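Local structure of Exo-beta-1,4-mannosidase (Rhizomucor miehei, 4LYP) at residues A[190-195]-A[241-246]; A[204-209]-A[247-252]; A[343-348]-A[361-366]. The protein hydrolyses terminal beta-linked mannose from the non-reducing ends of beta-mannosides as a family 5 glycoside hydrolase, and also shows transglycosylation activity. One frame throughout, in Å; residues are numbered along the deposited sequence. Where two conformers were deposited one is given.

Contact 1. Residues A[190-195]-A[241-246]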
loop_
_atom_site.group_PDB
_atom_site.type_symbol
_atom_site.label_atom_id
_atom_site.label_comp_id
_atom_site.label_asym_id
_atom_site.label_seq_id
_atom_site.Cartn_x
_atom_site.Cartn_y
_atom_site.Cartn_z
ATOM N N ARG A 190 12.126 -16.980 -5.095
ATOM C CA ARG A 190 11.846 -18.402 -5.318
ATOM C C ARG A 190 10.368 -18.678 -5.286
ATOM O O ARG A 190 9.894 -19.632 -5.932
ATOM C CB ARG A 190 12.574 -19.267 -4.316
ATOM C CG ARG A 190 14.098 -19.213 -4.499
ATOM C CD ARG A 190 14.827 -20.240 -3.681
ATOM N NE ARG A 190 14.659 -19.916 -2.313
ATOM C CZ ARG A 190 15.055 -20.708 -1.274
ATOM N NH1 ARG A 190 15.503 -21.935 -1.526
ATOM N NH2 ARG A 190 14.924 -20.339 0.011
ATOM N N PHE A 191 9.596 -17.858 -4.584
ATOM C CA PHE A 191 8.136 -17.938 -4.553
ATOM C C PHE A 191 7.511 -18.064 -5.930
ATOM O O PHE A 191 6.529 -18.821 -6.095
ATOM C CB PHE A 191 7.616 -16.693 -3.836
ATOM C CG PHE A 191 6.104 -16.663 -3.618
ATOM C CD1 PHE A 191 5.248 -16.199 -4.628
ATOM C CD2 PHE A 191 5.576 -17.057 -2.406
ATOM C CE1 PHE A 191 3.829 -16.183 -4.433
ATOM C CE2 PHE A 191 4.196 -17.013 -2.212
ATOM C CZ PHE A 191 3.343 -16.553 -3.195
ATOM N N TYR A 192 8.027 -17.329 -6.936
ATOM C CA TYR A 192 7.494 -17.419 -8.290
ATOM C C TYR A 192 8.526 -17.910 -9.318
ATOM O O TYR A 192 8.145 -18.274 -10.393
ATOM C CB TYR A 192 6.842 -16.110 -8.716
ATOM C CG TYR A 192 7.637 -14.835 -8.378
ATOM C CD1 TYR A 192 8.799 -14.522 -8.972
ATOM C CD2 TYR A 192 7.162 -13.973 -7.363
ATOM C CE1 TYR A 192 9.513 -13.355 -8.664
ATOM C CE2 TYR A 192 7.855 -12.822 -7.031
ATOM C CZ TYR A 192 9.029 -12.513 -7.664
ATOM O OH TYR A 192 9.697 -11.364 -7.298
ATOM N N ASN A 193 9.816 -17.951 -8.987
ATOM C CA ASN A 193 10.846 -18.320 -9.993
ATOM C C ASN A 193 11.356 -19.762 -9.858
ATOM O O ASN A 193 11.989 -20.289 -10.780
ATOM C CB ASN A 193 12.074 -17.382 -9.864
ATOM C CG ASN A 193 11.819 -16.025 -10.477
ATOM O OD1 ASN A 193 10.903 -15.873 -11.290
ATOM N ND2 ASN A 193 12.633 -15.054 -10.056
ATOM N N ASP A 194 11.138 -20.431 -8.733
ATOM C CA ASP A 194 11.736 -21.755 -8.527
ATOM C C ASP A 194 10.700 -22.807 -8.937
ATOM O O ASP A 194 9.569 -22.820 -8.430
ATOM C CB ASP A 194 12.160 -21.922 -7.094
ATOM C CG ASP A 194 12.764 -23.280 -6.865
ATOM O OD1 ASP A 194 14.034 -23.332 -6.748
ATOM O OD2 ASP A 194 12.109 -24.300 -6.776
ATOM N N SER A 195 11.062 -23.693 -9.846
ATOM C CA SER A 195 10.089 -24.634 -10.447
ATOM C C SER A 195 9.461 -25.599 -9.414
ATOM O O SER A 195 8.386 -26.113 -9.681
ATOM C CB SER A 195 10.854 -25.521 -11.539
ATOM O OG SER A 195 12.004 -26.227 -10.903
ATOM N N GLU A 241 10.427 -8.194 -10.309
ATOM C CA GLU A 241 10.690 -8.829 -11.636
ATOM C C GLU A 241 10.053 -10.219 -11.710
ATOM O O GLU A 241 10.737 -11.174 -12.140
ATOM C CB GLU A 241 12.204 -8.821 -11.900
ATOM C CG GLU A 241 12.675 -7.369 -11.987
ATOM C CD GLU A 241 13.816 -7.215 -12.964
ATOM O OE1 GLU A 241 13.656 -7.217 -14.259
ATOM O OE2 GLU A 241 14.894 -7.184 -12.471
ATOM N N ALA A 242 8.818 -10.368 -11.325
ATOM C CA ALA A 242 8.112 -11.637 -11.399
ATOM C C ALA A 242 7.751 -11.905 -12.872
ATOM O O ALA A 242 7.530 -10.974 -13.664
ATOM C CB ALA A 242 6.879 -11.551 -10.564
ATOM N N PRO A 243 7.619 -13.191 -13.263
ATOM C CA PRO A 243 7.353 -13.466 -14.674
ATOM C C PRO A 243 5.950 -13.103 -15.058
ATOM O O PRO A 243 4.969 -13.203 -14.253
ATOM C CB PRO A 243 7.595 -14.951 -14.790
ATOM C CG PRO A 243 7.483 -15.449 -13.408
ATOM C CD PRO A 243 7.844 -14.376 -12.466
ATOM N N ALA A 244 5.783 -12.714 -16.331
ATOM C CA ALA A 244 4.473 -12.389 -16.884
ATOM C C ALA A 244 3.461 -13.507 -16.605
ATOM O O ALA A 244 2.280 -13.279 -16.312
ATOM C CB ALA A 244 4.542 -12.115 -18.394
ATOM N N SER A 245 3.909 -14.761 -16.754
ATOM C CA SER A 245 2.969 -15.892 -16.582
ATOM C C SER A 245 2.407 -15.949 -15.165
ATOM O O SER A 245 1.280 -16.383 -14.961
ATOM C CB SER A 245 3.711 -17.207 -16.885
ATOM O OG SER A 245 4.906 -17.335 -16.073
ATOM N N TRP A 246 3.194 -15.504 -14.162
ATOM C CA TRP A 246 2.698 -15.503 -12.774
ATOM C C TRP A 246 1.643 -14.405 -12.607
ATOM O O TRP A 246 0.582 -14.654 -12.030
ATOM C CB TRP A 246 3.852 -15.350 -11.821
ATOM C CG TRP A 246 3.479 -15.244 -10.388
ATOM C CD1 TRP A 246 3.182 -16.270 -9.554
ATOM C CD2 TRP A 246 3.365 -14.006 -9.596
ATOM N NE1 TRP A 246 2.898 -15.798 -8.278
ATOM C CE2 TRP A 246 3.011 -14.422 -8.261
ATOM C CE3 TRP A 246 3.514 -12.645 -9.884
ATOM C CZ2 TRP A 246 2.831 -13.515 -7.235
ATOM C CZ3 TRP A 246 3.393 -11.742 -8.815
ATOM C CH2 TRP A 246 3.012 -12.177 -7.518
HETATM O O HOH W 1 12.948 -12.316 -10.919
#
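Ala242 presses its methyl group onto the ring of Tyr192. Ala242 CB lies 3.6 Å from the centroid of the Tyr192 ring, 8° off its normal, a CH-pi contact over the face. Tyr192 CG is set between its backbone N and carbonyl carbon (chi1 45°), which turns the ring to Ala242. Pro243 comes in beside it, Pro243 CD 3.6 Å from Tyr192 CD1. The same CD touches Asn193 OD1.

Tyr192 CB sits 3.8 Å from the centroid of the Trp246 five-membered ring. Phe191 CE1 reaches the indole at 4.0 Å from Trp246 CZ2, and the two side chains cross at about a right angle. No direct hydrogen bond joins the segments. Water 1 does so instead: it accepts from Asn193 ND2 at 2.9 Å and donates to Glu241 O.

The polar ends are held from outside. Tyr192 OH bonds to Gln240 O, and Trp246 NE1 to Asn202 OD1. Phe191 also packs against Phe159 and Tyr162.

The Tyr192 side chain is about 12 Å from a guanidine, probably the one in the pocket of Glu238. The contact joins the end of helix 181-193 to the loop between strand 230-234 and helix 244-257, a beta-alpha connection of the TIM barrel.

Contact 2. Residues A[204-209]-A[247-252]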
loop_
_atom_site.group_PDB
_atom_site.type_symbol
_atom_site.label_atom_id
_atom_site.label_comp_id
_atom_site.label_asym_id
_atom_site.label_seq_id
_atom_site.Cartn_x
_atom_site.Cartn_y
_atom_site.Cartn_z
ATOM N N LEU A 204 -0.482 -22.286 -1.275
ATOM C CA LEU A 204 -0.774 -21.705 0.031
ATOM C C LEU A 204 -1.284 -20.274 -0.104
ATOM O O LEU A 204 -2.168 -19.846 0.622
ATOM C CB LEU A 204 0.483 -21.672 0.900
ATOM C CG LEU A 204 1.107 -23.058 1.205
ATOM C CD1 LEU A 204 2.249 -22.786 2.182
ATOM C CD2 LEU A 204 0.101 -24.027 1.783
ATOM N N PHE A 205 -0.718 -19.517 -1.058
ATOM C CA PHE A 205 -1.113 -18.124 -1.273
ATOM C C PHE A 205 -2.524 -18.077 -1.798
ATOM O O PHE A 205 -3.330 -17.251 -1.297
ATOM C CB PHE A 205 -0.102 -17.538 -2.239
ATOM C CG PHE A 205 -0.324 -16.087 -2.668
ATOM C CD1 PHE A 205 -0.669 -15.084 -1.746
ATOM C CD2 PHE A 205 -0.094 -15.718 -3.989
ATOM C CE1 PHE A 205 -0.777 -13.766 -2.120
ATOM C CE2 PHE A 205 -0.215 -14.405 -4.397
ATOM C CZ PHE A 205 -0.528 -13.416 -3.462
ATOM N N LYS A 206 -2.893 -18.929 -2.775
ATOM C CA LYS A 206 -4.265 -19.010 -3.257
ATOM C C LYS A 206 -5.230 -19.371 -2.125
ATOM O O LYS A 206 -6.369 -18.872 -2.138
ATOM C CB LYS A 206 -4.350 -19.984 -4.438
ATOM C CG LYS A 206 -3.702 -19.432 -5.712
ATOM C CD LYS A 206 -3.696 -20.527 -6.804
ATOM C CE LYS A 206 -3.088 -20.026 -8.075
ATOM N NZ LYS A 206 -3.075 -21.146 -9.060
ATOM N N ASP A 207 -4.828 -20.255 -1.238
ATOM C CA ASP A 207 -5.679 -20.567 -0.126
ATOM C C ASP A 207 -5.973 -19.325 0.709
ATOM O O ASP A 207 -7.114 -19.120 1.183
ATOM C CB ASP A 207 -5.040 -21.631 0.801
ATOM C CG ASP A 207 -4.931 -22.994 0.170
ATOM O OD1 ASP A 207 -5.624 -23.294 -0.820
ATOM O OD2 ASP A 207 -4.167 -23.831 0.715
ATOM N N HIS A 208 -4.957 -18.481 0.941
ATOM C CA HIS A 208 -5.206 -17.230 1.657
ATOM C C HIS A 208 -6.124 -16.297 0.889
ATOM O O HIS A 208 -7.042 -15.691 1.459
ATOM C CB HIS A 208 -3.871 -16.543 1.996
ATOM C CG HIS A 208 -4.073 -15.242 2.665
ATOM N ND1 HIS A 208 -4.666 -15.162 3.903
ATOM C CD2 HIS A 208 -3.872 -13.920 2.208
ATOM C CE1 HIS A 208 -4.770 -13.861 4.215
ATOM N NE2 HIS A 208 -4.279 -13.098 3.196
ATOM N N ILE A 209 -5.877 -16.148 -0.456
ATOM C CA ILE A 209 -6.715 -15.292 -1.245
ATOM C C ILE A 209 -8.155 -15.723 -1.189
ATOM O O ILE A 209 -9.074 -14.888 -0.969
ATOM C CB ILE A 209 -6.221 -15.242 -2.721
ATOM C CG1 ILE A 209 -4.816 -14.646 -2.785
ATOM C CG2 ILE A 209 -7.199 -14.523 -3.592
ATOM C CD1 ILE A 209 -4.178 -14.779 -4.165
ATOM N N PHE A 247 1.901 -13.204 -13.154
ATOM C CA PHE A 247 0.889 -12.185 -13.122
ATOM C C PHE A 247 -0.362 -12.658 -13.810
ATOM O O PHE A 247 -1.484 -12.384 -13.308
ATOM C CB PHE A 247 1.369 -10.903 -13.788
ATOM C CG PHE A 247 2.363 -10.140 -12.967
ATOM C CD1 PHE A 247 1.961 -9.386 -11.829
ATOM C CD2 PHE A 247 3.749 -10.149 -13.292
ATOM C CE1 PHE A 247 2.869 -8.675 -11.089
ATOM C CE2 PHE A 247 4.650 -9.413 -12.516
ATOM C CZ PHE A 247 4.203 -8.671 -11.421
ATOM N N GLU A 248 -0.256 -13.308 -14.968
ATOM C CA GLU A 248 -1.460 -13.766 -15.683
ATOM C C GLU A 248 -2.247 -14.746 -14.827
ATOM O O GLU A 248 -3.465 -14.677 -14.647
ATOM C CB GLU A 248 -1.032 -14.439 -17.009
ATOM C CG GLU A 248 -2.198 -14.984 -17.818
ATOM C CD GLU A 248 -2.999 -13.840 -18.285
ATOM O OE1 GLU A 248 -2.458 -12.814 -18.768
ATOM O OE2 GLU A 248 -4.196 -13.995 -18.217
ATOM N N GLU A 249 -1.531 -15.703 -14.229
ATOM C CA GLU A 249 -2.231 -16.744 -13.503
ATOM C C GLU A 249 -2.881 -16.214 -12.227
ATOM O O GLU A 249 -4.011 -16.583 -11.916
ATOM C CB GLU A 249 -1.199 -17.849 -13.206
ATOM C CG GLU A 249 -1.808 -19.212 -13.000
ATOM C CD GLU A 249 -1.531 -19.512 -11.614
ATOM O OE1 GLU A 249 -0.724 -20.423 -11.227
ATOM O OE2 GLU A 249 -2.088 -18.716 -10.899
ATOM N N ILE A 250 -2.138 -15.434 -11.433
ATOM C CA ILE A 250 -2.706 -15.009 -10.160
ATOM C C ILE A 250 -3.808 -14.007 -10.385
ATOM O O ILE A 250 -4.826 -14.020 -9.690
ATOM C CB ILE A 250 -1.638 -14.507 -9.160
ATOM C CG1 ILE A 250 -0.480 -15.437 -8.863
ATOM C CG2 ILE A 250 -2.334 -14.187 -7.803
ATOM C CD1 ILE A 250 -0.955 -16.766 -8.259
ATOM N N SER A 251 -3.622 -13.075 -11.356
ATOM C CA SER A 251 -4.699 -12.091 -11.579
ATOM C C SER A 251 -6.007 -12.789 -12.001
ATOM O O SER A 251 -7.070 -12.391 -11.607
ATOM C CB SER A 251 -4.272 -11.052 -12.597
ATOM O OG SER A 251 -4.050 -11.631 -13.911
ATOM N N THR A 252 -5.883 -13.846 -12.818
ATOM C CA THR A 252 -7.072 -14.547 -13.309
ATOM C C THR A 252 -7.721 -15.297 -12.147
ATOM O O THR A 252 -8.945 -15.309 -12.015
ATOM C CB THR A 252 -6.648 -15.524 -14.433
ATOM O OG1 THR A 252 -6.231 -14.738 -15.506
ATOM C CG2 THR A 252 -7.832 -16.445 -14.898
HETATM O O HOH W 2 -0.695 -21.719 -8.966
#
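This is a helix-to-helix contact on the outside of the TIM barrel, between helix 197-213 and helix 244-257. The two short segments run in roughly the same direction, at 29° to each other. Their axes come no closer than 11.9 Å, so the gap is bridged by the outer parts of side chains.

Ile250 is at the centre. Its CG2 branch meets Phe205 CE2 at 4.0 Å and Ile209 CD1 at 4.1 Å. Its other branch, through CD1, touches the Lys206 chain at CE. Ile209 CD1 also lies over the centre of the Phe205 ring, 3.9 Å above its plane. The ring and this methyl therefore form one apolar surface on helix 197-213.

A polar pair borders this surface. Lys206 is extended beyond CG and carries its ammonium across to Glu249. The Glu249 chain bends at chi2 (-114°) and crosses the lysine at about a right angle. Lys206 NZ lies 3.2 Å from Glu249 OE2 in a salt bridge whose hydrogen bond is weak. A water also lies between Lys206 NZ and Glu249 OE1, but it sits so close to the lysine that this bridge is doubtful.

The Phe205 ring also meets Phe191 of helix 181-193 edge-to-face. Further along helix 244-257, Phe253 and Ile254 continue the packing against Ile209. On another side of helix 197-213, Leu204 and His208 pack on Tyr162 of helix 158-167. His208 NE2 also bonds to Ala100 O, just past strand 95-99.

Contact 3. Residues A[343-348]-A[361-366]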
loop_
_atom_site.group_PDB
_atom_site.type_symbol
_atom_site.label_atom_id
_atom_site.label_comp_id
_atom_site.label_asym_id
_atom_site.label_seq_id
_atom_site.Cartn_x
_atom_site.Cartn_y
_atom_site.Cartn_z
ATOM N N ASP A 343 13.079 16.595 8.088
ATOM C CA ASP A 343 14.221 17.463 7.745
ATOM C C ASP A 343 15.542 17.124 8.460
ATOM O O ASP A 343 16.098 17.923 9.235
ATOM C CB ASP A 343 13.876 18.929 8.063
ATOM C CG ASP A 343 12.900 19.593 7.101
ATOM O OD1 ASP A 343 12.715 19.106 5.927
ATOM O OD2 ASP A 343 12.391 20.673 7.455
ATOM N N ALA A 344 16.079 15.922 8.189
ATOM C CA ALA A 344 17.319 15.431 8.775
ATOM C C ALA A 344 18.452 16.417 8.580
ATOM O O ALA A 344 19.349 16.547 9.448
ATOM C CB ALA A 344 17.704 14.079 8.174
ATOM N N TRP A 345 18.443 17.141 7.454
ATOM C CA TRP A 345 19.463 18.095 7.095
ATOM C C TRP A 345 19.615 19.237 8.072
ATOM O O TRP A 345 20.638 19.931 8.038
ATOM C CB TRP A 345 19.206 18.608 5.650
ATOM C CG TRP A 345 17.835 19.276 5.539
ATOM C CD1 TRP A 345 16.651 18.682 5.167
ATOM C CD2 TRP A 345 17.514 20.646 5.851
ATOM N NE1 TRP A 345 15.618 19.567 5.213
ATOM C CE2 TRP A 345 16.097 20.791 5.644
ATOM C CE3 TRP A 345 18.271 21.788 6.271
ATOM C CZ2 TRP A 345 15.382 21.999 5.844
ATOM C CZ3 TRP A 345 17.568 23.004 6.444
ATOM C CH2 TRP A 345 16.155 23.107 6.248
ATOM N N ARG A 346 18.629 19.506 8.915
ATOM C CA ARG A 346 18.775 20.548 9.908
ATOM C C ARG A 346 19.774 20.180 11.025
ATOM O O ARG A 346 20.273 21.062 11.725
ATOM C CB ARG A 346 17.413 20.860 10.516
ATOM C CG ARG A 346 16.411 21.461 9.580
ATOM C CD ARG A 346 15.048 21.621 10.167
ATOM N NE ARG A 346 14.090 22.247 9.260
ATOM C CZ ARG A 346 14.049 23.531 8.972
ATOM N NH1 ARG A 346 13.157 23.947 8.120
ATOM N NH2 ARG A 346 14.896 24.395 9.594
ATOM N N ASN A 347 20.035 18.866 11.189
ATOM C CA ASN A 347 20.909 18.384 12.243
ATOM C C ASN A 347 21.467 17.072 11.701
ATOM O O ASN A 347 21.153 16.010 12.173
ATOM C CB ASN A 347 20.151 18.236 13.555
ATOM C CG ASN A 347 21.022 17.863 14.723
ATOM O OD1 ASN A 347 22.251 17.804 14.635
ATOM N ND2 ASN A 347 20.364 17.539 15.814
ATOM N N PRO A 348 22.324 17.122 10.671
ATOM C CA PRO A 348 22.661 15.922 9.913
ATOM C C PRO A 348 23.516 14.911 10.682
ATOM O O PRO A 348 23.450 13.743 10.262
ATOM C CB PRO A 348 23.393 16.443 8.675
ATOM C CG PRO A 348 23.923 17.808 9.088
ATOM C CD PRO A 348 22.905 18.339 10.068
ATOM N N THR A 361 9.094 19.160 8.586
ATOM C CA THR A 361 8.939 18.447 7.342
ATOM C C THR A 361 8.914 19.428 6.182
ATOM O O THR A 361 8.139 19.285 5.244
ATOM C CB THR A 361 7.691 17.554 7.365
ATOM O OG1 THR A 361 6.521 18.350 7.625
ATOM C CG2 THR A 361 7.772 16.464 8.408
ATOM N N SER A 362 9.799 20.447 6.192
ATOM C CA SER A 362 9.702 21.412 5.086
ATOM C C SER A 362 10.050 20.826 3.723
ATOM O O SER A 362 9.392 21.153 2.756
ATOM C CB SER A 362 10.527 22.640 5.372
ATOM O OG SER A 362 11.933 22.366 5.431
ATOM N N HIS A 363 11.051 19.930 3.641
ATOM C CA HIS A 363 11.325 19.332 2.331
ATOM C C HIS A 363 10.186 18.464 1.883
ATOM O O HIS A 363 9.719 18.548 0.749
ATOM C CB HIS A 363 12.614 18.510 2.379
ATOM C CG HIS A 363 13.855 19.313 2.301
ATOM N ND1 HIS A 363 15.088 18.778 2.002
ATOM C CD2 HIS A 363 14.067 20.686 2.436
ATOM C CE1 HIS A 363 15.988 19.739 1.962
ATOM N NE2 HIS A 363 15.413 20.887 2.267
ATOM N N LYS A 364 9.741 17.556 2.798
ATOM C CA LYS A 364 8.623 16.669 2.501
ATOM C C LYS A 364 7.390 17.426 2.043
ATOM O O LYS A 364 6.676 17.024 1.118
ATOM C CB LYS A 364 8.312 15.869 3.762
ATOM C CG LYS A 364 7.117 14.930 3.671
ATOM C CD LYS A 364 6.838 14.353 5.068
ATOM C CE LYS A 364 5.946 13.138 5.027
ATOM N NZ LYS A 364 5.813 12.536 6.410
ATOM N N ASP A 365 7.062 18.534 2.736
ATOM C CA ASP A 365 5.828 19.288 2.402
ATOM C C ASP A 365 5.948 19.830 1.015
ATOM O O ASP A 365 4.947 19.771 0.262
ATOM C CB ASP A 365 5.661 20.411 3.395
ATOM C CG ASP A 365 5.220 19.926 4.780
ATOM O OD1 ASP A 365 5.108 18.736 5.000
ATOM O OD2 ASP A 365 4.994 20.833 5.590
ATOM N N GLU A 366 7.086 20.383 0.610
ATOM C CA GLU A 366 7.233 20.910 -0.718
ATOM C C GLU A 366 7.188 19.762 -1.775
ATOM O O GLU A 366 6.548 19.890 -2.813
ATOM C CB GLU A 366 8.554 21.658 -0.859
ATOM C CG GLU A 366 8.849 22.081 -2.262
ATOM C CD GLU A 366 10.183 22.816 -2.428
ATOM O OE1 GLU A 366 10.533 23.612 -1.501
ATOM O OE2 GLU A 366 10.813 22.669 -3.493
HETATM O O HOH W 3 11.029 16.989 5.287
#
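Asp343 grips the first turn of helix 362-380 with both carboxylate oxygens. Asp343 OD1 takes the N-H from His363 N at 2.9 Å through its syn lone pair, and the bond is almost straight at 176°. Asp343 OD2 accepts from Ser362 N, which approaches from above the carboxylate plane. In the conformer given, Asp343 OD2 also accepts from Ser362 OG at 2.7 Å, on the syn side.

Arg346 NE adds a further donor to Asp343 OD2, 2.9 Å away on the anti side. Trp345 CH2 lies over the centre of the Arg346 guanidinium. The negative charge of Asp343 would thus be balanced by Arg346 and probably by the helix N terminus.

Asp343, in the loop before the helix, accepts the N-H groups of its first turn. Thr361 holds the N-cap position, but its side chain makes no capping bond. This helix follows barrel strand 333-338 in this TIM-barrel fold, after a long loop.

Trp345 has its CG between the backbone N and the carbonyl carbon (chi1 59°), and its indole faces His363. The Trp345 five-membered ring and the His363 imidazole form an offset stack, centroids 3.8 Å apart and planes at 21°. Trp345 NE1 lies over the centre of the imidazole and gives Asp343 OD1 a weak bond. His363 ND1 bonds to Tyr300 OH.

How the contacts relate
From the N terminus, helix 181-193 is followed directly by helix 197-213, and strand 230-234 then leads to helix 244-257. Contact 1 closes the loop from 190-195 to 241-246. Contact 2 closes the one from 204-209 to 247-252. Their segments alternate, so the two loops cross, and both end on helix 244-257. The contacts touch through Phe191 and Phe205, and together they fix two successive helices against a third. Contact 3 comes later, in series, and closes a short loop, 349-360, within the connection from strand 333-338 to helix 362-380. Its centre is about 41 Å from that of contact 2, on the opposite side of the chain's centre.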